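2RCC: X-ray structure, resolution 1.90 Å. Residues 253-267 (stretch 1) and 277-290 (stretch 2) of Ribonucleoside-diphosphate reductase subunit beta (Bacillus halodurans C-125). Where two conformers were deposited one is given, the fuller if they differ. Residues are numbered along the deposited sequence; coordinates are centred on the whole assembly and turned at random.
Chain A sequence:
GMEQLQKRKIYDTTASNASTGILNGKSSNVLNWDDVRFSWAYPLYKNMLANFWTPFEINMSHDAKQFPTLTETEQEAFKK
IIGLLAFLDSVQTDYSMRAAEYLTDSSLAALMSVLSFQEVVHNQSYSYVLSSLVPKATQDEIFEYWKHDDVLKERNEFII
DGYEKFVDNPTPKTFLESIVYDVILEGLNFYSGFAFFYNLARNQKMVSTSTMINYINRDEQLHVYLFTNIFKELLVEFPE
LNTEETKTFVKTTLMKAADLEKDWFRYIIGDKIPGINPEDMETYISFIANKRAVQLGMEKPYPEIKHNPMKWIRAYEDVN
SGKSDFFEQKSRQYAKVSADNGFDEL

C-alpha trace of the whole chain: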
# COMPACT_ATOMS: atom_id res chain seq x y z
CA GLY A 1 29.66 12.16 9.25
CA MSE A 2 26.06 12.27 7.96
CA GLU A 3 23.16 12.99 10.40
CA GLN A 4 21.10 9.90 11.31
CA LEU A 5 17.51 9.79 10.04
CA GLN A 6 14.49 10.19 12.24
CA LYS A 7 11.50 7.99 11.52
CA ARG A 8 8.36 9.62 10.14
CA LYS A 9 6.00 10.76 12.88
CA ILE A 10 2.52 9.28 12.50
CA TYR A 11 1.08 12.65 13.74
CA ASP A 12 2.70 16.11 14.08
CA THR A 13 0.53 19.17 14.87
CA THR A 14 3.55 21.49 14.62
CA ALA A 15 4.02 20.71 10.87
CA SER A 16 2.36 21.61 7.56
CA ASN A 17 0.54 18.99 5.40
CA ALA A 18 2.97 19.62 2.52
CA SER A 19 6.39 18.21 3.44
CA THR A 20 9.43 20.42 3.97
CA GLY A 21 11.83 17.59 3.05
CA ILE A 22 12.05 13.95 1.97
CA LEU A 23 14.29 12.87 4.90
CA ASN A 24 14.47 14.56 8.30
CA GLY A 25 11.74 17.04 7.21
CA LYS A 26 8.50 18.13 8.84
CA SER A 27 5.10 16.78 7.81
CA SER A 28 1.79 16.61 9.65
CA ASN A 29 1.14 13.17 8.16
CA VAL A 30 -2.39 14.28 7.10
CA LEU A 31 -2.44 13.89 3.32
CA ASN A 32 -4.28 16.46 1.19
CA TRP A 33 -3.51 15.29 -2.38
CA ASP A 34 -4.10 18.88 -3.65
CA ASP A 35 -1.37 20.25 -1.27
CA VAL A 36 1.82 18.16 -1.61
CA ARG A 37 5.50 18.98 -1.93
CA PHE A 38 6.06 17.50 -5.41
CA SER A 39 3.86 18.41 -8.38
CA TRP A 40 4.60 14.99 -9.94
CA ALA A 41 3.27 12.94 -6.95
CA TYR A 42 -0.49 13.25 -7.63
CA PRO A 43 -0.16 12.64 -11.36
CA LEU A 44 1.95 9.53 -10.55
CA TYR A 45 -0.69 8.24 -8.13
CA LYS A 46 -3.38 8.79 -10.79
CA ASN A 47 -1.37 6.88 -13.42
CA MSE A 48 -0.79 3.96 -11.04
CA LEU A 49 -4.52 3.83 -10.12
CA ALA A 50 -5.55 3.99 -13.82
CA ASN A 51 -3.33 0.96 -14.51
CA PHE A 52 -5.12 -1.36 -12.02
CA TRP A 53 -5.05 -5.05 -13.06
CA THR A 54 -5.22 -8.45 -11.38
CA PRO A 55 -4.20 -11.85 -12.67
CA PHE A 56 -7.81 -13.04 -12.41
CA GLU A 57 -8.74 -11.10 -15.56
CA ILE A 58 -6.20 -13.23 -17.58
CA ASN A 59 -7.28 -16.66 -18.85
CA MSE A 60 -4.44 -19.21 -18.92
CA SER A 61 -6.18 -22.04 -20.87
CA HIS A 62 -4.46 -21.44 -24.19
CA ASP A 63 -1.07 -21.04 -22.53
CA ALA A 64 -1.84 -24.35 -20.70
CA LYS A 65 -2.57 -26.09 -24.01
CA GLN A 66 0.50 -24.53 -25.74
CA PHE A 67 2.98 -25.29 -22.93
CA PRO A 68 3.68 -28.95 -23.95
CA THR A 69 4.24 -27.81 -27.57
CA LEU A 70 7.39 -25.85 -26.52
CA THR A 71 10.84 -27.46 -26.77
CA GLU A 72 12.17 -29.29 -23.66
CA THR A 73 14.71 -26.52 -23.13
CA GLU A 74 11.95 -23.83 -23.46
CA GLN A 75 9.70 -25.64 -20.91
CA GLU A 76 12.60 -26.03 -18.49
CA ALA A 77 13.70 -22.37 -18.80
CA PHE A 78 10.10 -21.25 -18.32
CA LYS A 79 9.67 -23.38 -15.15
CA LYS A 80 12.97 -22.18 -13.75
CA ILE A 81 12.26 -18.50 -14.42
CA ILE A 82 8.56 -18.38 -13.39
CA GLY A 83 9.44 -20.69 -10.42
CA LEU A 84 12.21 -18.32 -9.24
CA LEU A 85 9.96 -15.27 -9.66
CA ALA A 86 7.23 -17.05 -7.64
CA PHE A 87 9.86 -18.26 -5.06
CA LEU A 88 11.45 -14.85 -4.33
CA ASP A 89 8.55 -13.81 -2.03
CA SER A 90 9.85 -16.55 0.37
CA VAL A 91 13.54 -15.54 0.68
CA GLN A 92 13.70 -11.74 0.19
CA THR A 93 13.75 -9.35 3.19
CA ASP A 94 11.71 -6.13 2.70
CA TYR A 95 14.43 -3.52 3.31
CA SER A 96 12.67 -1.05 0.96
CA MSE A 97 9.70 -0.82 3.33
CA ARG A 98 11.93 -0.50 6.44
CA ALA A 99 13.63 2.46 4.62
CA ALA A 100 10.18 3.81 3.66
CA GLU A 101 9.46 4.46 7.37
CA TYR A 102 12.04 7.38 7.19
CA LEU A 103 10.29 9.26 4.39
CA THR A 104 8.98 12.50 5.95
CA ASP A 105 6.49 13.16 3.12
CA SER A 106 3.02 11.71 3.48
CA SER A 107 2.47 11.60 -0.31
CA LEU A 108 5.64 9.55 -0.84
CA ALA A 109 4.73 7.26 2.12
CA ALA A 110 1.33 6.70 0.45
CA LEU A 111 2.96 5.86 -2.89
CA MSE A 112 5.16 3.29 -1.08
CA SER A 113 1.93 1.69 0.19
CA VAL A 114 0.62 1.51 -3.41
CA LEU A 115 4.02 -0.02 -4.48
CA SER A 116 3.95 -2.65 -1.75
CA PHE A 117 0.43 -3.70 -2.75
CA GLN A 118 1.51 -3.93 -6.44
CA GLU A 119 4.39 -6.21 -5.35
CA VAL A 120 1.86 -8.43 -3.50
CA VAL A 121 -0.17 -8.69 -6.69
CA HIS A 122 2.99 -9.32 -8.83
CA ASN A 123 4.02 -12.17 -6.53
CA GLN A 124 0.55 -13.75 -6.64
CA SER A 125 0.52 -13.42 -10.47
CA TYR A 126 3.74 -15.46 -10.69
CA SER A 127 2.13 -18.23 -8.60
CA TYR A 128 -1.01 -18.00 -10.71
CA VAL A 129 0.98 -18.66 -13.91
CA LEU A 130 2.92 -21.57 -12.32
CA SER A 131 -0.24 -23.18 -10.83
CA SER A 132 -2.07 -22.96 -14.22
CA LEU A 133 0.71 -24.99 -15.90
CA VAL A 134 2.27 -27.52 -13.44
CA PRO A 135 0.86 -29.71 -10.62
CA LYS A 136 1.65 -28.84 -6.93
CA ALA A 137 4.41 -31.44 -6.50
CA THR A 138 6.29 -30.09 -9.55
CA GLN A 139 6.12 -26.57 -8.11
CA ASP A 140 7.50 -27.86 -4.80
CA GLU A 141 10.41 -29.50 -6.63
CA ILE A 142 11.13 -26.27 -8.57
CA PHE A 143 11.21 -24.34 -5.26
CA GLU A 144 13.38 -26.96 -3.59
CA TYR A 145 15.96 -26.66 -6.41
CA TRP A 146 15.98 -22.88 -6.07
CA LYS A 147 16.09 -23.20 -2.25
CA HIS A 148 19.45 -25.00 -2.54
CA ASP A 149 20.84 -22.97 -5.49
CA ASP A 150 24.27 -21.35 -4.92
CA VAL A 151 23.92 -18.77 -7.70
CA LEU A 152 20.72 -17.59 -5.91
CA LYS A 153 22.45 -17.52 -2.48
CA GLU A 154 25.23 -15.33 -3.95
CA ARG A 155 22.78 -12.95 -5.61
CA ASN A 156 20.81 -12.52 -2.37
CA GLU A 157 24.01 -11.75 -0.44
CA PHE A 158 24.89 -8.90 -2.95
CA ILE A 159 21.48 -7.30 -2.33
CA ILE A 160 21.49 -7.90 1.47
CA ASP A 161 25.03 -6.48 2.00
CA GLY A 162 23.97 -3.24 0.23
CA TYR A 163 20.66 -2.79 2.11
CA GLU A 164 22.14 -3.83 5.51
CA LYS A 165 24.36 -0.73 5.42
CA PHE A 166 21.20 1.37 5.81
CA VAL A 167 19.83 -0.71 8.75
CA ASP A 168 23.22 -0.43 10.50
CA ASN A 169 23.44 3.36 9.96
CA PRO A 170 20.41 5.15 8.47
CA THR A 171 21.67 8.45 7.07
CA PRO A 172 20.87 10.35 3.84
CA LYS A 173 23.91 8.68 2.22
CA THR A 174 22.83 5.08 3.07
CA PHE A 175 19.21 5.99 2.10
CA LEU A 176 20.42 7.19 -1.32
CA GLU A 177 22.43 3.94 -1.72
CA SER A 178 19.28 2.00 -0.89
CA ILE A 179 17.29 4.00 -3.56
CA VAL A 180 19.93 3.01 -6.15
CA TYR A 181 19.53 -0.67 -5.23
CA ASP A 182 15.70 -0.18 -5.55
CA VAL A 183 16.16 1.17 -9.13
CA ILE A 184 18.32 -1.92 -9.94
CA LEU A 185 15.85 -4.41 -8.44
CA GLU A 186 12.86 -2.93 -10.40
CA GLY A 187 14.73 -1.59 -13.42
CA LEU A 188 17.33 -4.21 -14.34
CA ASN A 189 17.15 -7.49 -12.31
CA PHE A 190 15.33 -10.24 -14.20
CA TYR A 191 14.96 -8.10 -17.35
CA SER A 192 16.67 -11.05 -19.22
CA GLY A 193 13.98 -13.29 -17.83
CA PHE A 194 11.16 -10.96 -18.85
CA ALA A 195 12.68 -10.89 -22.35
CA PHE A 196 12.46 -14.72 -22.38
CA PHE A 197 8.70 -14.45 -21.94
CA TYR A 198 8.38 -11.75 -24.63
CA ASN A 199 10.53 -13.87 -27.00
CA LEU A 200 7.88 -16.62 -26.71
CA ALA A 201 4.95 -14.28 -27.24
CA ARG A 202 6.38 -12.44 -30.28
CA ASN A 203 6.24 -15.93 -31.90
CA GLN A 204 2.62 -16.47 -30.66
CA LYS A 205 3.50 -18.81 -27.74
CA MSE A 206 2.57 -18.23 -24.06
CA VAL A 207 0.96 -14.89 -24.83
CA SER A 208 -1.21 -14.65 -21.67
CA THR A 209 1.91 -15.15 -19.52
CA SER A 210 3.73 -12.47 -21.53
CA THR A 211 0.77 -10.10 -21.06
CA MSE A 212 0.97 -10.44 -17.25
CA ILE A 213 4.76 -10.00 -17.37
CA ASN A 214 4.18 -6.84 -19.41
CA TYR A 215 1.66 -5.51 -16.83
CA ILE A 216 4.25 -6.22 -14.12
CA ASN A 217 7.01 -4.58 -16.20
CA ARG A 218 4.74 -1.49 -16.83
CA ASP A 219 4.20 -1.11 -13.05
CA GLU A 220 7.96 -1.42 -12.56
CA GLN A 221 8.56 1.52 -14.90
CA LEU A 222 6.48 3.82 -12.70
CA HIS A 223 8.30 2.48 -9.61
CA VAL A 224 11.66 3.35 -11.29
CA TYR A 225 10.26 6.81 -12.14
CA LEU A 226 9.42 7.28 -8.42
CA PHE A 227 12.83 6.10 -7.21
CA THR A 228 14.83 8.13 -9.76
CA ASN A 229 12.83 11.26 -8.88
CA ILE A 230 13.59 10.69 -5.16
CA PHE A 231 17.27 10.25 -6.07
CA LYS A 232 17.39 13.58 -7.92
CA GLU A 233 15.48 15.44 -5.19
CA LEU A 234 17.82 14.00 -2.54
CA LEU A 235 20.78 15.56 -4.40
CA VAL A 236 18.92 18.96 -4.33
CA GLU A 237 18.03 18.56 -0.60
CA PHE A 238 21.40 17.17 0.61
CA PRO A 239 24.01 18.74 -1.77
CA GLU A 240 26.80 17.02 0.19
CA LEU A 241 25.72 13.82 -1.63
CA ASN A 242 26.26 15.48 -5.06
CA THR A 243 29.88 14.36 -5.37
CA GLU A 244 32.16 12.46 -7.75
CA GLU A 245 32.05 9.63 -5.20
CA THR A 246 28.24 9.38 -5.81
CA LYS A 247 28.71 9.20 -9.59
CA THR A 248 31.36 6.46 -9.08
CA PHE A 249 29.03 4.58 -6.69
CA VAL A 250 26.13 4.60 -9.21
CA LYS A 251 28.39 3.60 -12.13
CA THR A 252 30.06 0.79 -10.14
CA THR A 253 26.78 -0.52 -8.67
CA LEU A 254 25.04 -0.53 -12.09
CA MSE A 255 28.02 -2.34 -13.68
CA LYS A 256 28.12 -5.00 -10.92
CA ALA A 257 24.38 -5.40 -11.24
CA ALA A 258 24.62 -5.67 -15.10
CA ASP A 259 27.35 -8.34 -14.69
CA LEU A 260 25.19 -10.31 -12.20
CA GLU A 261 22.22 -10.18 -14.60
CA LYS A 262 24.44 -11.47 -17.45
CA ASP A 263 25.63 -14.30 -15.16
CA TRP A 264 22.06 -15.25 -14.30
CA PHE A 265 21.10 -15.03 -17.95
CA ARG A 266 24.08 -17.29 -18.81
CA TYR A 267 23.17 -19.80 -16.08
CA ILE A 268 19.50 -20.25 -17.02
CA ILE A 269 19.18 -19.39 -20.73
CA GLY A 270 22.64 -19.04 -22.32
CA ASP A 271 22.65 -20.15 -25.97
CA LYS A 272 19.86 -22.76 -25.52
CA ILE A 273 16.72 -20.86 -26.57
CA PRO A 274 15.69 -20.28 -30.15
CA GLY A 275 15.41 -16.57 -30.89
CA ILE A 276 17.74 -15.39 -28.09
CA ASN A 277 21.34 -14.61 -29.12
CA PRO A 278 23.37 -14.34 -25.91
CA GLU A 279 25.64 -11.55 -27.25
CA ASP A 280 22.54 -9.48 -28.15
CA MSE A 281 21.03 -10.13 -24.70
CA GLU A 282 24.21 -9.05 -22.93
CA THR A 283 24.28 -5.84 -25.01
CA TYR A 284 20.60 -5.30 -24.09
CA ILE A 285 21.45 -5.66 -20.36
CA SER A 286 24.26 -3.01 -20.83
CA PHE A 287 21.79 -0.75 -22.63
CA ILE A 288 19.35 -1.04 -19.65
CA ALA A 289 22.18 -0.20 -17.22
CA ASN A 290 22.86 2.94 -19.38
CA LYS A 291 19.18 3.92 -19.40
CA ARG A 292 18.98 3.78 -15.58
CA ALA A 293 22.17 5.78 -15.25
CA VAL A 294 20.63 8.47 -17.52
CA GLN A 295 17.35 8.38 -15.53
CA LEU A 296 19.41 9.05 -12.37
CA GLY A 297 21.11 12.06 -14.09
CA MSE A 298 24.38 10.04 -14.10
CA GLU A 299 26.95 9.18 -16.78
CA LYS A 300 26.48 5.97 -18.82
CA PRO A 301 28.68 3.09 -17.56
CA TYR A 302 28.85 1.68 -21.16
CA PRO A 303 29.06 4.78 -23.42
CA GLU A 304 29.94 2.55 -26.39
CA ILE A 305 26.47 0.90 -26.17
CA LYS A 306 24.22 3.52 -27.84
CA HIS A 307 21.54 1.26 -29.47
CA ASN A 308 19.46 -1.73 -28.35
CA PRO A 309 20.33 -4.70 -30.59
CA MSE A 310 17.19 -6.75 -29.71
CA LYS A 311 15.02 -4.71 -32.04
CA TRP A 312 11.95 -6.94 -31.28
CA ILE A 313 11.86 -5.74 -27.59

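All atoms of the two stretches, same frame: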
# COMPACT_ATOMS: atom_id res chain seq x y z
N THR A 253 27.91 0.30 -9.10
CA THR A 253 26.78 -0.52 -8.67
C THR A 253 25.97 -1.01 -9.88
O THR A 253 25.62 -2.19 -9.93
CB THR A 253 25.93 0.22 -7.63
OG1 THR A 253 26.80 0.65 -6.57
CG2 THR A 253 24.83 -0.68 -7.07
N LEU A 254 25.69 -0.12 -10.84
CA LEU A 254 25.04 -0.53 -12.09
C LEU A 254 25.85 -1.55 -12.89
O LEU A 254 25.28 -2.50 -13.42
CB LEU A 254 24.73 0.68 -12.98
CG LEU A 254 23.60 1.59 -12.50
CD1 LEU A 254 23.60 2.86 -13.33
CD2 LEU A 254 22.25 0.90 -12.54
N MSE A 255 27.17 -1.38 -12.96
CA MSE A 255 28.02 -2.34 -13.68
C MSE A 255 28.05 -3.70 -13.00
O MSE A 255 28.01 -4.72 -13.68
CB MSE A 255 29.46 -1.83 -13.82
CG MSE A 255 29.59 -0.61 -14.71
SE MSE A 255 31.37 0.19 -14.74
CE MSE A 255 32.17 -0.34 -13.06
N LYS A 256 28.14 -3.73 -11.67
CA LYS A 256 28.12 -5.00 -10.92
C LYS A 256 26.79 -5.70 -11.09
O LYS A 256 26.74 -6.93 -11.28
CB LYS A 256 28.39 -4.74 -9.43
CG LYS A 256 28.53 -6.00 -8.58
N ALA A 257 25.71 -4.91 -11.03
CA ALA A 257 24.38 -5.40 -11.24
C ALA A 257 24.17 -5.95 -12.69
O ALA A 257 23.57 -7.00 -12.86
CB ALA A 257 23.38 -4.30 -10.92
N ALA A 258 24.64 -5.23 -13.69
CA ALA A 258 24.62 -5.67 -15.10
C ALA A 258 25.38 -7.00 -15.27
O ALA A 258 24.91 -7.90 -15.94
CB ALA A 258 25.23 -4.62 -16.00
N ASP A 259 26.57 -7.11 -14.67
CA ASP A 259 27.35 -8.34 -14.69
C ASP A 259 26.61 -9.51 -14.03
O ASP A 259 26.63 -10.62 -14.56
CB ASP A 259 28.70 -8.16 -13.98
CG ASP A 259 29.68 -7.28 -14.74
OD1 ASP A 259 29.45 -7.02 -15.93
OD2 ASP A 259 30.68 -6.83 -14.13
N LEU A 260 25.96 -9.27 -12.89
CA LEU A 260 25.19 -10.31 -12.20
C LEU A 260 24.01 -10.76 -13.04
O LEU A 260 23.73 -11.94 -13.09
CB LEU A 260 24.69 -9.85 -10.81
CG LEU A 260 25.76 -9.83 -9.71
CD1 LEU A 260 25.30 -9.04 -8.48
CD2 LEU A 260 26.16 -11.24 -9.33
N GLU A 261 23.34 -9.83 -13.71
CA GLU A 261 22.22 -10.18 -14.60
C GLU A 261 22.71 -11.06 -15.74
O GLU A 261 22.09 -12.08 -16.02
CB GLU A 261 21.52 -8.91 -15.10
CG GLU A 261 20.30 -9.14 -16.00
CD GLU A 261 19.14 -9.87 -15.34
OE1 GLU A 261 19.07 -9.99 -14.10
OE2 GLU A 261 18.27 -10.34 -16.07
N LYS A 262 23.83 -10.69 -16.36
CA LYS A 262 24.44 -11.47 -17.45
C LYS A 262 24.78 -12.86 -16.96
O LYS A 262 24.57 -13.81 -17.68
CB LYS A 262 25.70 -10.78 -17.99
CG LYS A 262 25.39 -9.48 -18.69
CD LYS A 262 26.61 -8.66 -18.99
CE LYS A 262 26.16 -7.25 -19.45
NZ LYS A 262 27.22 -6.39 -19.97
N ASP A 263 25.30 -12.98 -15.74
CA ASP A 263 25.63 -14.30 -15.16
C ASP A 263 24.37 -15.16 -15.02
O ASP A 263 24.35 -16.33 -15.39
CB ASP A 263 26.30 -14.17 -13.80
CG ASP A 263 27.70 -13.53 -13.86
OD1 ASP A 263 28.38 -13.58 -14.91
OD2 ASP A 263 28.12 -12.95 -12.82
N TRP A 264 23.34 -14.57 -14.46
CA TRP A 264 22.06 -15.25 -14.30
C TRP A 264 21.50 -15.67 -15.65
O TRP A 264 21.06 -16.81 -15.82
CB TRP A 264 21.09 -14.37 -13.54
CG TRP A 264 21.29 -14.47 -12.06
CD1 TRP A 264 22.17 -13.79 -11.27
CD2 TRP A 264 20.60 -15.36 -11.21
NE1 TRP A 264 22.05 -14.18 -9.97
CE2 TRP A 264 21.09 -15.14 -9.91
CE3 TRP A 264 19.60 -16.31 -11.42
CZ2 TRP A 264 20.60 -15.83 -8.81
CZ3 TRP A 264 19.13 -17.00 -10.34
CH2 TRP A 264 19.63 -16.77 -9.05
N PHE A 265 21.51 -14.74 -16.58
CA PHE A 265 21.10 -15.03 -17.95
C PHE A 265 21.92 -16.22 -18.51
O PHE A 265 21.38 -17.15 -19.10
CB PHE A 265 21.34 -13.82 -18.85
CG PHE A 265 21.28 -14.17 -20.29
CD1 PHE A 265 20.08 -14.57 -20.83
CD2 PHE A 265 22.44 -14.21 -21.06
CE1 PHE A 265 20.00 -14.97 -22.17
CE2 PHE A 265 22.37 -14.61 -22.40
CZ PHE A 265 21.12 -14.97 -22.95
N ARG A 266 23.24 -16.20 -18.31
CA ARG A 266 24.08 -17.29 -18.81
C ARG A 266 23.76 -18.66 -18.16
O ARG A 266 23.81 -19.70 -18.80
CB ARG A 266 25.55 -16.98 -18.61
CG ARG A 266 26.15 -16.04 -19.64
CD ARG A 266 27.65 -15.83 -19.37
NE ARG A 266 27.92 -14.63 -18.58
CZ ARG A 266 28.50 -13.50 -19.03
NH1 ARG A 266 28.99 -13.37 -20.26
NH2 ARG A 266 28.63 -12.49 -18.18
N TYR A 267 23.47 -18.62 -16.87
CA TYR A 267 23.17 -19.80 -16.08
C TYR A 267 21.88 -20.49 -16.49
O TYR A 267 21.83 -21.71 -16.59
CB TYR A 267 23.07 -19.33 -14.63
CG TYR A 267 22.83 -20.35 -13.56
CD1 TYR A 267 23.66 -21.45 -13.44
CD2 TYR A 267 21.87 -20.14 -12.56
CE1 TYR A 267 23.49 -22.38 -12.43
CE2 TYR A 267 21.70 -21.05 -11.53
CZ TYR A 267 22.52 -22.18 -11.49
OH TYR A 267 22.38 -23.11 -10.49
N ASN A 277 19.90 -14.57 -28.88
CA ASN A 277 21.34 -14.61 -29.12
C ASN A 277 21.94 -14.07 -27.82
O ASN A 277 21.58 -12.97 -27.38
CB ASN A 277 21.76 -13.77 -30.34
CG ASN A 277 23.26 -13.57 -30.44
OD1 ASN A 277 23.79 -12.64 -29.87
ND2 ASN A 277 23.94 -14.44 -31.19
N PRO A 278 22.82 -14.83 -27.18
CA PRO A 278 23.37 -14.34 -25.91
C PRO A 278 24.17 -13.04 -25.99
O PRO A 278 24.11 -12.27 -25.06
CB PRO A 278 24.24 -15.51 -25.43
CG PRO A 278 24.45 -16.37 -26.58
CD PRO A 278 23.31 -16.18 -27.53
N GLU A 279 24.88 -12.78 -27.10
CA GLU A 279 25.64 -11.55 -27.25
C GLU A 279 24.68 -10.33 -27.32
O GLU A 279 24.92 -9.27 -26.71
CB GLU A 279 26.61 -11.65 -28.45
CG GLU A 279 27.78 -12.67 -28.27
CD GLU A 279 27.38 -14.18 -28.33
OE1 GLU A 279 26.32 -14.53 -28.90
OE2 GLU A 279 28.16 -15.01 -27.79
N ASP A 280 23.57 -10.50 -28.05
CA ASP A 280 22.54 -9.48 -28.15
C ASP A 280 21.87 -9.23 -26.80
O ASP A 280 21.57 -8.09 -26.49
CB ASP A 280 21.42 -9.88 -29.14
CG ASP A 280 21.83 -9.79 -30.63
OD1 ASP A 280 22.82 -9.11 -30.99
OD2 ASP A 280 21.11 -10.40 -31.44
N MSE A 281 21.62 -10.29 -26.03
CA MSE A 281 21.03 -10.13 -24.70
C MSE A 281 21.97 -9.38 -23.76
O MSE A 281 21.52 -8.55 -22.98
CB MSE A 281 20.69 -11.51 -24.08
CG MSE A 281 19.93 -11.41 -22.75
SE MSE A 281 18.18 -10.66 -22.91
CE MSE A 281 17.23 -12.33 -23.21
N GLU A 282 23.25 -9.71 -23.79
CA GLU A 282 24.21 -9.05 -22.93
C GLU A 282 24.30 -7.57 -23.28
O GLU A 282 24.31 -6.75 -22.37
CB GLU A 282 25.56 -9.80 -22.96
CG GLU A 282 25.39 -11.14 -22.22
CD GLU A 282 26.64 -11.97 -22.09
OE1 GLU A 282 27.69 -11.56 -22.58
OE2 GLU A 282 26.54 -13.08 -21.51
N THR A 283 24.28 -7.23 -24.57
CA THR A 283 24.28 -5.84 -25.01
C THR A 283 23.01 -5.14 -24.53
O THR A 283 23.08 -4.00 -24.12
CB THR A 283 24.41 -5.71 -26.52
OG1 THR A 283 25.54 -6.46 -26.95
CG2 THR A 283 24.57 -4.23 -26.97
N TYR A 284 21.88 -5.83 -24.59
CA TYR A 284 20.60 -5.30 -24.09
C TYR A 284 20.66 -5.02 -22.58
O TYR A 284 20.19 -3.97 -22.13
CB TYR A 284 19.44 -6.25 -24.47
CG TYR A 284 18.11 -5.94 -23.81
CD1 TYR A 284 17.42 -4.76 -24.11
CD2 TYR A 284 17.54 -6.82 -22.89
CE1 TYR A 284 16.20 -4.47 -23.48
CE2 TYR A 284 16.34 -6.54 -22.28
CZ TYR A 284 15.67 -5.38 -22.59
OH TYR A 284 14.47 -5.14 -21.95
N ILE A 285 21.27 -5.91 -21.81
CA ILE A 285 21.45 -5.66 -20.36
C ILE A 285 22.34 -4.40 -20.13
O ILE A 285 22.04 -3.59 -19.25
CB ILE A 285 22.06 -6.89 -19.64
CG1 ILE A 285 21.07 -8.07 -19.70
CG2 ILE A 285 22.45 -6.57 -18.15
CD1 ILE A 285 21.74 -9.43 -19.46
N SER A 286 23.40 -4.22 -20.92
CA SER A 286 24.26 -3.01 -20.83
C SER A 286 23.48 -1.74 -21.15
O SER A 286 23.61 -0.70 -20.46
CB SER A 286 25.47 -3.08 -21.76
OG SER A 286 26.34 -4.12 -21.36
N PHE A 287 22.69 -1.82 -22.21
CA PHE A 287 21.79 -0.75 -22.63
C PHE A 287 20.82 -0.35 -21.49
O PHE A 287 20.58 0.84 -21.26
CB PHE A 287 21.02 -1.23 -23.87
CG PHE A 287 20.03 -0.24 -24.40
CD1 PHE A 287 20.45 0.78 -25.24
CD2 PHE A 287 18.68 -0.35 -24.10
CE1 PHE A 287 19.54 1.68 -25.77
CE2 PHE A 287 17.76 0.56 -24.62
CZ PHE A 287 18.21 1.57 -25.46
N ILE A 288 20.24 -1.33 -20.79
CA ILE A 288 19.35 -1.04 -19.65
C ILE A 288 20.13 -0.36 -18.53
O ILE A 288 19.62 0.62 -17.96
CB ILE A 288 18.63 -2.29 -19.06
CG1 ILE A 288 17.75 -2.99 -20.12
CG2 ILE A 288 17.75 -1.91 -17.88
CD1 ILE A 288 16.85 -2.05 -20.87
N ALA A 289 21.34 -0.84 -18.24
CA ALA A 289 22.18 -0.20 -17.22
C ALA A 289 22.40 1.29 -17.59
O ALA A 289 22.29 2.15 -16.72
CB ALA A 289 23.54 -0.93 -17.05
N ASN A 290 22.67 1.57 -18.87
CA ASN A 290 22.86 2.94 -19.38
C ASN A 290 21.61 3.77 -19.23
O ASN A 290 21.72 4.94 -18.85
CB ASN A 290 23.28 3.01 -20.87
CG ASN A 290 24.68 2.54 -21.14
OD1 ASN A 290 25.54 2.47 -20.26
ND2 ASN A 290 24.93 2.24 -22.42

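Two helices, 253-267 and 278-290, run nearly antiparallel, their N-to-C directions 154° apart and their axes approaching to 9.5 Å. The register climbs one helix as it descends the other: by CA, Leu 254 lies nearest Ala 289, Ala 258 nearest Ile 285, Lys 262 nearest Glu 282 and Arg 266 nearest Pro 278. The CA atoms of the first three pairs lie about 6 Å apart, while those of Arg 266 and Pro 278 are 7.7 Å apart, so the backbones stand farther apart at this end.

At the close end, two alanines meet. Ala 258 CB lies 4.2 Å from Ala 289 CB, and Leu 254, in the common m,t leucine rotamer, brings CD1 to 3.7 Å from the backbone O of Ala 289. Ile 285 then fills the middle in an m,t rotamer. Ile 285 CG2 packs 4.0 Å from Ala 258 CB, and Ile 285 CD1 lies 3.8 Å from Glu 261 CG and 3.7 Å from Lys 262 CG, with CG2 also near Glu 261 CG. Glu 261 thus offers its aliphatic portion here, its carboxylate being bonded elsewhere in the structure.

Lys 262 shows how a long polar side chain can serve a helix interface. With chi1 m and the remaining torsions t, it lies extended across the partner helix, its CG 3.9 Å from Glu 282 CG and its CE 3.5 Å from Glu 282 O. The methylenes provide packing, and the ammonium at the tip donates a hydrogen bond from NZ to Ser 286 OG at 2.8 Å.

At the wider end, Phe 265 takes the t rotamer, which carries its ring to the first turn of the second helix. Met 281, a selenomethionine, covers one face: its CG stands 3.6 Å from CE1 of Phe 265 and only 11° off the ring normal, a CH-pi contact. The t,p,p conformation leaves the selenium oblique to the ring. Pro 278 meets the ring edge instead, with its CB 3.7 Å from Phe 265 CE2.

Arg 266 starts sideways, but its end turns back to the partner. NH1 lies 2.8 Å from Glu 282 OE2 in a salt bridge; the oxygen sits over the guanidinium face, so the attraction is one of charge without a directed N-H. NH2 also makes a weak, salt-bridged hydrogen bond to Asp 263 OD1 at 3.5 Å, one turn back.

Beside this contact, Asn 277 caps the second helix, its OD1 accepting from Asp 280 N at 2.8 Å.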